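PDB 7A0Q: CrtC domain-containing protein from Fusarium vanettenii 77-13-4, which probably hydrates the isoflavonoid phytoalexin kievitone to kievitone hydrate, a detoxifying lyase reaction that a fungal pathogen turns against a plant defence compound. Local coordinates for residues A[25-30]-A[334-339]; A[224-227]-A[232-235]; A[104-109]-A[309-314]; A[77-82]-A[118-123]; A[49-54]-A[174-179]. All blocks are in the same frame, centred on the assembly; numbering follows the deposited sequence.

Contact 1 of 5, residues A[25-30]-A[334-339]; sequences KFPFKP and QGYGLV
The phenolic oxygen of Y336 is hydrogen-bonded to H202 NE2, and at the same end of the ring it meets F28, whose CD1 lies 3.4 Å from Y336 OH. F28 approaches with its edge. Its CE1 sits 3.5 Å from Y336 CE1, above one face of the tyrosine and displaced toward the rim, and the two planes are 70° apart with centroids separated by 4.9 Å, a T-shaped (edge-to-face) pair. The torsions bring the rings together: CG of Y336 is tucked between its own N and carbonyl carbon (chi1 62°), which sends the ring off strand 334-339 toward the loop, whereas F28 keeps CG beside its N and turns its CD1-CE1 edge to the tyrosine. F26 adds a looser neighbour, CD1 to Y336 CD2 at 4.2 Å, its ring tilted obliquely to the tyrosine. Between the two phenylalanines, P27 brings CD to within 4.4 Å of Y336 CE2. P27 is the centre of an inverse gamma turn, marked by a weak bond from F28 N to F26 O at 2.9 Å, with F26 and F28 on either side of the turn in sequence, both touching Y336. Further rings enlarge the group: F321 meets F26 edge-to-face, while Y64 lies against both F28 and Y336. The result is an aromatic cluster that seats the N-terminal loop on the last strand of the C-terminal lipocalin-like barrel, with H202 and Y64 contributed by strands of the other half of this two-part calycin fold.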
# COMPACT_ATOMS: atom_id res chain seq x y z
N LYS A 25 -2.64 12.46 18.34
CA LYS A 25 -1.84 11.42 17.69
C LYS A 25 -2.74 10.32 17.13
O LYS A 25 -3.76 9.97 17.74
CB LYS A 25 -0.83 10.81 18.66
CG LYS A 25 0.09 11.83 19.35
CD LYS A 25 1.13 12.38 18.39
CE LYS A 25 1.94 13.50 19.03
NZ LYS A 25 3.09 13.88 18.18
N PHE A 26 -2.36 9.78 15.98
CA PHE A 26 -3.16 8.69 15.43
C PHE A 26 -2.89 7.41 16.21
O PHE A 26 -1.76 7.18 16.65
CB PHE A 26 -2.84 8.47 13.96
CG PHE A 26 -3.33 9.57 13.08
CD1 PHE A 26 -4.63 9.57 12.62
CD2 PHE A 26 -2.49 10.61 12.72
CE1 PHE A 26 -5.10 10.58 11.82
CE2 PHE A 26 -2.94 11.64 11.92
CZ PHE A 26 -4.25 11.62 11.47
N PRO A 27 -3.91 6.55 16.39
CA PRO A 27 -3.76 5.34 17.20
C PRO A 27 -3.09 4.17 16.46
O PRO A 27 -3.61 3.05 16.44
CB PRO A 27 -5.20 5.02 17.60
CG PRO A 27 -6.01 5.51 16.45
CD PRO A 27 -5.29 6.72 15.90
N PHE A 28 -1.92 4.43 15.87
CA PHE A 28 -1.15 3.37 15.23
C PHE A 28 -0.77 2.30 16.25
O PHE A 28 -0.27 2.61 17.34
CB PHE A 28 0.13 3.93 14.60
CG PHE A 28 -0.08 5.03 13.59
CD1 PHE A 28 -1.27 5.14 12.87
CD2 PHE A 28 0.94 5.94 13.35
CE1 PHE A 28 -1.43 6.16 11.92
CE2 PHE A 28 0.78 6.96 12.42
CZ PHE A 28 -0.40 7.07 11.71
N LYS A 29 -0.99 1.03 15.89
CA LYS A 29 -0.57 -0.08 16.73
C LYS A 29 -0.62 -1.36 15.92
O LYS A 29 -1.43 -1.47 14.99
CB LYS A 29 -1.45 -0.19 17.99
CG LYS A 29 -2.92 -0.40 17.70
CD LYS A 29 -3.76 -0.33 18.98
CE LYS A 29 -3.75 1.08 19.58
NZ LYS A 29 -4.70 1.26 20.72
N PRO A 30 0.21 -2.35 16.24
CA PRO A 30 0.21 -3.60 15.48
C PRO A 30 -0.86 -4.56 15.96
O PRO A 30 -1.36 -4.49 17.08
CB PRO A 30 1.60 -4.17 15.74
CG PRO A 30 1.90 -3.70 17.14
CD PRO A 30 1.25 -2.34 17.29
N GLN A 334 -14.44 6.65 12.22
CA GLN A 334 -13.38 7.44 11.61
C GLN A 334 -12.15 6.56 11.47
O GLN A 334 -12.03 5.52 12.13
CB GLN A 334 -13.06 8.69 12.45
CG GLN A 334 -12.59 8.38 13.85
CD GLN A 334 -12.29 9.64 14.66
OE1 GLN A 334 -13.00 10.63 14.57
NE2 GLN A 334 -11.21 9.59 15.43
N GLY A 335 -11.24 6.96 10.59
CA GLY A 335 -10.03 6.19 10.43
C GLY A 335 -9.03 6.90 9.56
O GLY A 335 -9.16 8.09 9.28
N TYR A 336 -8.03 6.13 9.12
CA TYR A 336 -6.92 6.66 8.34
C TYR A 336 -6.46 5.57 7.38
O TYR A 336 -6.90 4.42 7.47
CB TYR A 336 -5.76 7.11 9.24
CG TYR A 336 -5.17 5.96 10.04
CD1 TYR A 336 -4.20 5.13 9.49
CD2 TYR A 336 -5.60 5.70 11.34
CE1 TYR A 336 -3.68 4.05 10.20
CE2 TYR A 336 -5.07 4.64 12.07
CZ TYR A 336 -4.11 3.82 11.49
OH TYR A 336 -3.60 2.77 12.20
N GLY A 337 -5.57 5.94 6.48
CA GLY A 337 -5.02 4.95 5.56
C GLY A 337 -4.24 5.62 4.46
O GLY A 337 -3.60 6.66 4.67
N LEU A 338 -4.31 5.02 3.28
CA LEU A 338 -3.54 5.52 2.14
C LEU A 338 -4.37 5.44 0.87
O LEU A 338 -5.15 4.50 0.68
CB LEU A 338 -2.23 4.74 1.98
CG LEU A 338 -1.32 5.14 0.82
CD1 LEU A 338 0.15 5.11 1.23
CD2 LEU A 338 -1.57 4.24 -0.41
N VAL A 339 -4.22 6.44 0.01
CA VAL A 339 -4.76 6.41 -1.34
C VAL A 339 -3.60 6.34 -2.32
O VAL A 339 -2.60 7.06 -2.17
CB VAL A 339 -5.67 7.62 -1.64
CG1 VAL A 339 -4.90 8.92 -1.56
CG2 VAL A 339 -6.30 7.44 -3.01

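Contact 2 of 5, residues A[224-227]-A[232-235]; sequences LHIP and KISA
The hairpin of strands 218-225 and 232-240, which opens the eight-stranded antiparallel barrel, is held near its turn by L224 and I233, a hydrogen-bonded antiparallel pair. L224 N donates to I233 O at 2.9 Å and I233 N returns a bond to L224 O at 3.1 Å, both lying in the carbonyl planes. On the face carrying these two side chains, CB of L224 rests 3.8 Å from CB of I233, and I226 CD1 reaches I233 CD1 at 4.3 Å. The other face carries H225 and K232. K232 bends at its second torsion (chi2 -61°) and then runs extended, bringing NZ to the edge of the H225 imidazole, where it donates to ND1 at 3.0 Å, only 8° out of the ring plane. The second ring nitrogen, NE2, bonds Q223 OE1, so the imidazole is gripped at both nitrogens and its rotation is fixed. A water accepts from K232 NZ at 2.9 Å and from I226 N at 3.1 Å, bridging the lysine to the backbone beside H225. H202 and Y64 meet H225 edge-to-face, placing this side at the junction with the N-terminal half. Such hairpins, repeated in sequence order round a closed up-and-down barrel, are typical of the lipocalin-like fold.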
# COMPACT_ATOMS: atom_id res chain seq x y z
N LEU A 224 -7.55 1.10 3.93
CA LEU A 224 -8.24 1.78 5.02
C LEU A 224 -8.17 1.00 6.33
O LEU A 224 -8.34 -0.22 6.36
CB LEU A 224 -9.71 2.04 4.67
CG LEU A 224 -9.96 2.75 3.34
CD1 LEU A 224 -11.46 2.90 3.09
CD2 LEU A 224 -9.22 4.11 3.25
N HIS A 225 -7.97 1.75 7.42
CA HIS A 225 -7.99 1.23 8.79
C HIS A 225 -9.07 1.95 9.59
O HIS A 225 -9.23 3.17 9.46
CB HIS A 225 -6.64 1.44 9.48
CG HIS A 225 -5.48 0.86 8.73
ND1 HIS A 225 -4.92 -0.36 9.05
CD2 HIS A 225 -4.83 1.30 7.63
CE1 HIS A 225 -3.94 -0.63 8.20
NE2 HIS A 225 -3.88 0.36 7.32
N ILE A 226 -9.81 1.19 10.39
CA ILE A 226 -10.83 1.74 11.28
C ILE A 226 -10.46 1.33 12.70
O ILE A 226 -10.82 0.23 13.15
CB ILE A 226 -12.24 1.28 10.90
CG1 ILE A 226 -12.54 1.68 9.45
CG2 ILE A 226 -13.29 1.88 11.85
CD1 ILE A 226 -13.83 1.09 8.89
N PRO A 227 -9.72 2.17 13.44
CA PRO A 227 -9.12 1.74 14.71
C PRO A 227 -10.07 1.14 15.74
O PRO A 227 -9.64 0.32 16.55
CB PRO A 227 -8.48 3.03 15.24
CG PRO A 227 -8.12 3.79 13.99
CD PRO A 227 -9.18 3.46 12.97
N LYS A 232 -10.14 -4.22 7.85
CA LYS A 232 -9.07 -3.74 7.00
C LYS A 232 -9.58 -3.78 5.57
O LYS A 232 -10.05 -4.83 5.11
CB LYS A 232 -7.79 -4.58 7.15
CG LYS A 232 -7.28 -4.71 8.59
CD LYS A 232 -6.92 -3.33 9.16
CE LYS A 232 -6.42 -3.43 10.59
NZ LYS A 232 -6.22 -2.07 11.20
N ILE A 233 -9.50 -2.65 4.87
CA ILE A 233 -10.16 -2.49 3.58
C ILE A 233 -9.11 -2.26 2.50
O ILE A 233 -8.27 -1.37 2.63
CB ILE A 233 -11.16 -1.33 3.59
CG1 ILE A 233 -12.16 -1.53 4.72
CG2 ILE A 233 -11.84 -1.20 2.22
CD1 ILE A 233 -13.11 -0.37 4.89
N SER A 234 -9.21 -3.03 1.42
CA SER A 234 -8.36 -2.88 0.24
C SER A 234 -9.29 -2.73 -0.96
O SER A 234 -9.96 -3.69 -1.34
CB SER A 234 -7.44 -4.10 0.09
OG SER A 234 -6.68 -4.08 -1.10
N ALA A 235 -9.37 -1.53 -1.52
CA ALA A 235 -10.42 -1.20 -2.49
C ALA A 235 -9.81 -0.72 -3.79
O ALA A 235 -8.94 0.15 -3.80
CB ALA A 235 -11.35 -0.11 -1.93
O HOH W 1 -9.07 -1.57 11.49

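Contact 3 of 5, residues A[104-109]-A[309-314]; sequences VTVGSS and VGEDAL
V104 makes the close part of this contact: its CG2 methyl presses on the carbonyl of V309, 3.4 Å from V309 O, and continues to G310 N at 4.1 Å. A chi1 of -178° sets CG1 of V104 anti to the backbone N and leaves CG2 anti to the carbonyl carbon, facing the loop. On the loop side it is backbone that receives it. The side chain of V309 points away, G310 has none, and the CA atoms of V104 and G310 come to 5.9 Å. Two residues along the strand the fit slackens. V106 directs CG2 at the carboxylate of E311, but stops 4.4 Å from OE1, and both residues are exposed at the surface. No hydrogen bond joins the two segments directly, and they bury just 129 Å² together. The loop's shape is instead set from within and from beside it: T316 OG1 binds G310 N, Q315 OE1 binds E311 N, and V309 N is taken by Q102 OE1, two residues before V104 on the same strand. D312 reaches across to Y85 OH. Farther along, 104-109 ends at S109, a residue of the magnesium site. Methyl against carbonyl, and a loose methyl-carboxylate approach, have little directionality, so the alignment of the N-terminal strand with the barrel loop probably depends more on the bonds of Q102 to V309 N and of D312 to Y85 than on the valines, while the E311 carboxylate is likely hydrated.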
# COMPACT_ATOMS: atom_id res chain seq x y z
N VAL A 104 12.44 8.36 -6.75
CA VAL A 104 12.31 7.17 -7.58
C VAL A 104 13.67 6.91 -8.20
O VAL A 104 14.27 7.82 -8.78
CB VAL A 104 11.25 7.34 -8.70
CG1 VAL A 104 11.10 6.05 -9.50
CG2 VAL A 104 9.91 7.83 -8.15
N THR A 105 14.18 5.69 -8.05
CA THR A 105 15.47 5.33 -8.64
C THR A 105 15.30 4.11 -9.53
O THR A 105 14.65 3.13 -9.15
CB THR A 105 16.54 5.12 -7.54
OG1 THR A 105 17.83 4.94 -8.15
CG2 THR A 105 16.23 3.92 -6.66
N VAL A 106 15.85 4.19 -10.74
CA VAL A 106 15.55 3.23 -11.80
C VAL A 106 16.70 2.25 -11.94
O VAL A 106 17.87 2.66 -11.98
CB VAL A 106 15.27 3.96 -13.13
CG1 VAL A 106 15.05 2.96 -14.25
CG2 VAL A 106 14.06 4.86 -12.98
N GLY A 107 16.37 0.96 -11.96
CA GLY A 107 17.32 -0.09 -12.22
C GLY A 107 17.05 -0.77 -13.55
O GLY A 107 16.21 -0.34 -14.34
N SER A 108 17.80 -1.84 -13.79
CA SER A 108 17.67 -2.55 -15.06
C SER A 108 17.05 -3.93 -14.94
O SER A 108 16.26 -4.31 -15.80
CB SER A 108 19.03 -2.65 -15.75
OG SER A 108 19.99 -3.26 -14.92
N SER A 109 17.34 -4.68 -13.88
CA SER A 109 16.85 -6.05 -13.79
C SER A 109 16.70 -6.48 -12.33
O SER A 109 17.23 -5.84 -11.41
CB SER A 109 17.77 -7.02 -14.53
OG SER A 109 19.03 -7.10 -13.89
N VAL A 309 7.54 11.11 -7.92
CA VAL A 309 7.70 11.69 -9.25
C VAL A 309 8.68 10.85 -10.05
O VAL A 309 9.88 10.82 -9.75
CB VAL A 309 8.16 13.15 -9.19
CG1 VAL A 309 8.32 13.69 -10.60
CG2 VAL A 309 7.17 13.98 -8.40
N GLY A 310 8.18 10.19 -11.09
CA GLY A 310 9.01 9.39 -11.96
C GLY A 310 9.28 10.09 -13.28
O GLY A 310 8.85 11.22 -13.52
N GLU A 311 10.01 9.39 -14.14
CA GLU A 311 10.28 9.90 -15.48
C GLU A 311 9.18 9.56 -16.48
O GLU A 311 9.10 10.22 -17.52
CB GLU A 311 11.63 9.36 -15.97
CG GLU A 311 12.79 9.78 -15.07
CD GLU A 311 14.16 9.44 -15.64
OE1 GLU A 311 14.50 8.24 -15.70
OE2 GLU A 311 14.89 10.38 -16.04
N ASP A 312 8.34 8.58 -16.19
CA ASP A 312 7.22 8.23 -17.06
C ASP A 312 6.00 7.96 -16.18
O ASP A 312 6.04 8.15 -14.96
CB ASP A 312 7.57 7.04 -17.96
CG ASP A 312 7.78 5.75 -17.19
OD1 ASP A 312 7.56 5.73 -15.96
OD2 ASP A 312 8.15 4.74 -17.81
N ALA A 313 4.91 7.50 -16.80
CA ALA A 313 3.67 7.31 -16.06
C ALA A 313 3.79 6.21 -15.01
O ALA A 313 3.45 6.41 -13.84
CB ALA A 313 2.52 7.01 -17.03
N LEU A 314 4.30 5.04 -15.41
CA LEU A 314 4.33 3.92 -14.48
C LEU A 314 5.25 4.17 -13.29
O LEU A 314 5.05 3.58 -12.23
CB LEU A 314 4.75 2.64 -15.20
CG LEU A 314 4.52 1.33 -14.44
CD1 LEU A 314 3.03 1.12 -14.18
CD2 LEU A 314 5.11 0.16 -15.19

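Contact 4 of 5, residues A[77-82]-A[118-123]; sequences AHYLDN and VSVGNN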
# COMPACT_ATOMS: atom_id res chain seq x y z
N ALA A 77 7.71 2.39 0.92
CA ALA A 77 8.77 1.74 0.16
C ALA A 77 8.12 0.87 -0.91
O ALA A 77 7.15 0.17 -0.63
CB ALA A 77 9.66 0.87 1.05
N HIS A 78 8.67 0.89 -2.12
CA HIS A 78 8.06 0.13 -3.21
C HIS A 78 9.11 -0.27 -4.23
O HIS A 78 9.83 0.59 -4.74
CB HIS A 78 6.98 0.98 -3.88
CG HIS A 78 6.35 0.31 -5.07
ND1 HIS A 78 6.06 1.00 -6.23
CD2 HIS A 78 5.96 -0.97 -5.27
CE1 HIS A 78 5.51 0.17 -7.10
NE2 HIS A 78 5.44 -1.03 -6.54
N TYR A 79 9.18 -1.57 -4.55
CA TYR A 79 10.01 -2.08 -5.64
C TYR A 79 9.12 -2.69 -6.70
O TYR A 79 8.23 -3.49 -6.39
CB TYR A 79 11.01 -3.13 -5.15
CG TYR A 79 11.94 -3.65 -6.23
CD1 TYR A 79 11.55 -4.67 -7.09
CD2 TYR A 79 13.23 -3.13 -6.36
CE1 TYR A 79 12.42 -5.16 -8.08
CE2 TYR A 79 14.09 -3.61 -7.34
CZ TYR A 79 13.68 -4.61 -8.19
OH TYR A 79 14.56 -5.09 -9.15
N LEU A 80 9.36 -2.34 -7.96
CA LEU A 80 8.60 -2.89 -9.08
C LEU A 80 9.56 -3.54 -10.07
O LEU A 80 10.52 -2.91 -10.52
CB LEU A 80 7.79 -1.79 -9.78
CG LEU A 80 6.94 -2.32 -10.95
CD1 LEU A 80 5.81 -3.20 -10.46
CD2 LEU A 80 6.38 -1.18 -11.79
N ASP A 81 9.29 -4.80 -10.41
CA ASP A 81 9.96 -5.45 -11.53
C ASP A 81 9.09 -5.32 -12.77
O ASP A 81 7.89 -5.58 -12.72
CB ASP A 81 10.25 -6.92 -11.25
CG ASP A 81 10.92 -7.58 -12.43
OD1 ASP A 81 12.09 -7.23 -12.71
OD2 ASP A 81 10.27 -8.41 -13.11
N ASN A 82 9.71 -4.93 -13.88
CA ASN A 82 9.01 -4.71 -15.15
C ASN A 82 9.94 -5.15 -16.27
O ASN A 82 11.17 -5.11 -16.09
CB ASN A 82 8.62 -3.23 -15.28
CG ASN A 82 8.04 -2.88 -16.64
OD1 ASN A 82 8.76 -2.59 -17.59
ND2 ASN A 82 6.72 -2.90 -16.73
N VAL A 118 15.17 -7.63 -3.24
CA VAL A 118 15.03 -6.75 -4.40
C VAL A 118 15.61 -5.39 -4.03
O VAL A 118 15.41 -4.89 -2.92
CB VAL A 118 13.57 -6.62 -4.88
CG1 VAL A 118 13.05 -7.96 -5.46
CG2 VAL A 118 12.67 -6.10 -3.76
N SER A 119 16.35 -4.80 -4.97
CA SER A 119 17.01 -3.54 -4.65
C SER A 119 17.36 -2.78 -5.92
O SER A 119 17.51 -3.35 -7.00
CB SER A 119 18.29 -3.80 -3.84
OG SER A 119 19.20 -4.58 -4.60
N VAL A 120 17.48 -1.46 -5.76
CA VAL A 120 18.16 -0.60 -6.72
C VAL A 120 19.17 0.18 -5.90
O VAL A 120 18.78 0.99 -5.04
CB VAL A 120 17.20 0.34 -7.48
CG1 VAL A 120 18.00 1.24 -8.43
CG2 VAL A 120 16.13 -0.45 -8.25
N GLY A 121 20.45 -0.07 -6.13
CA GLY A 121 21.43 0.55 -5.25
C GLY A 121 21.31 0.00 -3.84
O GLY A 121 20.96 -1.16 -3.62
N ASN A 122 21.59 0.87 -2.87
CA ASN A 122 21.50 0.50 -1.45
C ASN A 122 20.12 0.76 -0.88
O ASN A 122 19.98 1.26 0.24
CB ASN A 122 22.57 1.24 -0.66
CG ASN A 122 22.96 0.51 0.62
OD1 ASN A 122 22.56 -0.63 0.86
ND2 ASN A 122 23.74 1.19 1.47
N ASN A 123 19.08 0.46 -1.65
CA ASN A 123 17.69 0.67 -1.28
C ASN A 123 16.91 -0.54 -1.74
O ASN A 123 17.16 -1.05 -2.83
CB ASN A 123 17.10 1.92 -1.96
CG ASN A 123 18.09 3.07 -2.04
OD1 ASN A 123 18.32 3.77 -1.06
ND2 ASN A 123 18.66 3.30 -3.22
O HOH W 2 16.42 -6.33 -7.44
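Strands 77-81 and 118-120 cross almost at right angles, 96° between their directions, with axes 7.7 Å apart at closest approach and no backbone bond between them; side chains fill the crossing. Y79 extends its ring from the first strand, CG anti to its backbone N (chi1 -177°), and V118 settles on it. CB of V118 stands 3.5 Å above the ring centroid of Y79 and only 8° from the normal, a CH-pi contact over the centre of one face, with both methyls spread above the ring. The next residue meets the rim: S119 O lies near the ring plane, 3.4 Å from Y79 CE2. V120 then adds CG2 at 3.9 Å from the same CE2, coming in obliquely. The hydroxyl end is linked through water, which lies 2.8 Å from Y79 OH and accepts from S119 N at 2.9 Å, and T110 OG1 also hydrogen-bonds Y79 OH. Beyond V120 the chain reverses through G121, whose positive phi favours glycine, and N123 ties the turn by donating from ND2 to V120 O at 2.9 Å. S119 belongs to the magnesium site with T86 and S109, its CB pointing away from the tyrosine, and the side chain of Y79 comes within about 3 Å of the ion. The apolar face of the tyrosine therefore seats the strand that carries S119, while its hydroxyl, bound to T110 and the water, joins the polar surroundings of the magnesium ion.

Contact 5 of 5, residues A[49-54]-A[174-179]; sequences ESQPNS and WEFGLP
The loop 49-54, helical in its backbone angles over 49-51 but without regular helical bonds, lies beside strand 174-179 at a distance, S50 CA and W174 CA being 9.3 Å apart, and a single ring spans the gap. F176 supplies it. With CG set between its own N and carbonyl carbon (chi1 62°), the phenylalanine projects from the strand to the loop and presents its outer atoms there. S50 meets the ring edge near its plane, CB to F176 CE1 at 4.0 Å. Q51 touches the neighbouring corner: its chain bends at the second torsion (chi2 -84°), carrying OE1 to 3.9 Å from F176 CZ. Amide and ring planes are 60° apart, so the glutamine is neither stacked on the phenyl nor coplanar with it. The segments share no hydrogen bond and bury only 113 Å², yet every touching residue is buried, and the polar atoms of the loop find partners elsewhere. S50 OG bonds G46 O, while the Q51 amide is held at both ends, OE1 by Y205 OH and NE2 by N132 O, which fixes its orientation beside the apolar ring. The loop backbone is tied too, S50 O to R207 NE and Q51 O to W59 NE1. Y205 and R207 stand on strand 202-210, whose neighbours in the N-terminal half are 58-66 and 171-189; R207 also touches F176. The loop thus rests across these three antiparallel strands, just before the chain enters 58-66.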
# COMPACT_ATOMS: atom_id res chain seq x y z
N GLU A 49 5.68 -18.77 -0.29
CA GLU A 49 6.14 -19.15 -1.62
C GLU A 49 5.90 -18.05 -2.65
O GLU A 49 6.49 -18.09 -3.74
CB GLU A 49 5.40 -20.42 -2.06
CG GLU A 49 5.71 -21.69 -1.23
CD GLU A 49 5.03 -21.75 0.14
OE1 GLU A 49 4.13 -20.94 0.45
OE2 GLU A 49 5.39 -22.65 0.93
N SER A 50 5.03 -17.10 -2.35
CA SER A 50 4.70 -16.00 -3.25
C SER A 50 5.65 -14.81 -3.12
O SER A 50 5.57 -13.87 -3.92
CB SER A 50 3.28 -15.53 -2.96
OG SER A 50 2.39 -16.58 -3.29
N GLN A 51 6.54 -14.83 -2.13
CA GLN A 51 7.40 -13.69 -1.84
C GLN A 51 8.69 -13.57 -2.65
O GLN A 51 9.14 -12.45 -2.88
CB GLN A 51 7.76 -13.72 -0.35
CG GLN A 51 6.57 -13.46 0.59
CD GLN A 51 6.33 -11.98 0.76
OE1 GLN A 51 5.92 -11.31 -0.18
NE2 GLN A 51 6.61 -11.45 1.95
N PRO A 52 9.34 -14.66 -3.09
CA PRO A 52 10.67 -14.52 -3.70
C PRO A 52 10.70 -13.71 -4.99
O PRO A 52 9.71 -13.59 -5.73
CB PRO A 52 11.10 -15.97 -3.96
CG PRO A 52 10.41 -16.73 -2.90
CD PRO A 52 9.06 -16.08 -2.79
N ASN A 53 11.90 -13.20 -5.29
CA ASN A 53 12.17 -12.49 -6.54
C ASN A 53 11.63 -13.24 -7.75
O ASN A 53 11.09 -12.62 -8.67
CB ASN A 53 13.68 -12.33 -6.74
CG ASN A 53 14.31 -11.33 -5.81
OD1 ASN A 53 13.83 -11.10 -4.70
ND2 ASN A 53 15.43 -10.74 -6.24
N SER A 54 11.83 -14.56 -7.79
CA SER A 54 11.48 -15.33 -8.99
C SER A 54 10.01 -15.17 -9.35
O SER A 54 9.65 -15.40 -10.51
CB SER A 54 11.75 -16.82 -8.79
OG SER A 54 11.03 -17.31 -7.67
N TRP A 174 -2.61 -11.29 -8.67
CA TRP A 174 -2.62 -11.96 -7.37
C TRP A 174 -2.11 -10.95 -6.36
O TRP A 174 -1.09 -10.31 -6.60
CB TRP A 174 -1.71 -13.20 -7.37
CG TRP A 174 -2.23 -14.29 -8.25
CD1 TRP A 174 -3.01 -15.35 -7.86
CD2 TRP A 174 -2.03 -14.43 -9.66
NE1 TRP A 174 -3.31 -16.14 -8.96
CE2 TRP A 174 -2.72 -15.59 -10.07
CE3 TRP A 174 -1.34 -13.68 -10.61
CZ2 TRP A 174 -2.73 -16.03 -11.40
CZ3 TRP A 174 -1.36 -14.11 -11.94
CH2 TRP A 174 -2.05 -15.27 -12.31
N GLU A 175 -2.85 -10.76 -5.27
CA GLU A 175 -2.50 -9.71 -4.33
C GLU A 175 -2.94 -10.07 -2.92
O GLU A 175 -4.08 -10.48 -2.71
CB GLU A 175 -3.15 -8.37 -4.74
CG GLU A 175 -2.79 -7.19 -3.81
CD GLU A 175 -3.77 -6.02 -3.89
OE1 GLU A 175 -4.85 -6.17 -4.51
OE2 GLU A 175 -3.47 -4.95 -3.32
N PHE A 176 -2.03 -9.90 -1.94
CA PHE A 176 -2.42 -9.97 -0.54
C PHE A 176 -1.81 -8.81 0.23
O PHE A 176 -0.74 -8.29 -0.12
CB PHE A 176 -2.05 -11.32 0.12
CG PHE A 176 -0.57 -11.63 0.16
CD1 PHE A 176 0.03 -12.38 -0.86
CD2 PHE A 176 0.20 -11.24 1.24
CE1 PHE A 176 1.37 -12.70 -0.81
CE2 PHE A 176 1.56 -11.56 1.28
CZ PHE A 176 2.13 -12.29 0.25
N GLY A 177 -2.53 -8.39 1.26
CA GLY A 177 -2.07 -7.34 2.16
C GLY A 177 -1.90 -7.91 3.56
O GLY A 177 -2.70 -8.73 4.00
N LEU A 178 -0.84 -7.47 4.24
CA LEU A 178 -0.63 -7.80 5.65
C LEU A 178 -0.79 -6.48 6.39
O LEU A 178 0.14 -5.66 6.39
CB LEU A 178 0.76 -8.39 5.87
CG LEU A 178 1.07 -9.59 4.97
CD1 LEU A 178 2.50 -10.10 5.14
CD2 LEU A 178 0.05 -10.71 5.17
N PRO A 179 -1.96 -6.20 7.00
CA PRO A 179 -2.33 -4.80 7.29
C PRO A 179 -1.65 -4.13 8.48
O PRO A 179 -1.41 -2.92 8.43
CB PRO A 179 -3.84 -4.88 7.53
CG PRO A 179 -4.26 -6.20 7.06
CD PRO A 179 -3.09 -7.12 7.18

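How the contacts relate
Contact 1 joins the start of the modelled chain to the last barrel strand, 331-343, and spans all the others. Contact 4 lies within the span of contact 5, contacts 3 and 4 alternate along the chain, and contact 2 opens after 4 and 5 close. Contacts 1 and 2, centres 9 Å apart, share the barrel, where Y336 O probably accepts a hydrogen bond from H225 N. Contacts 3 and 4, 10 Å apart near the magnesium site, lie across the chain's centre from them. Contact 5 touches contact 2 through P179 and contact 4 through N53. Contacts 1 and 3, about 29 Å apart, are consistent with two calycin halves packed together at separate places.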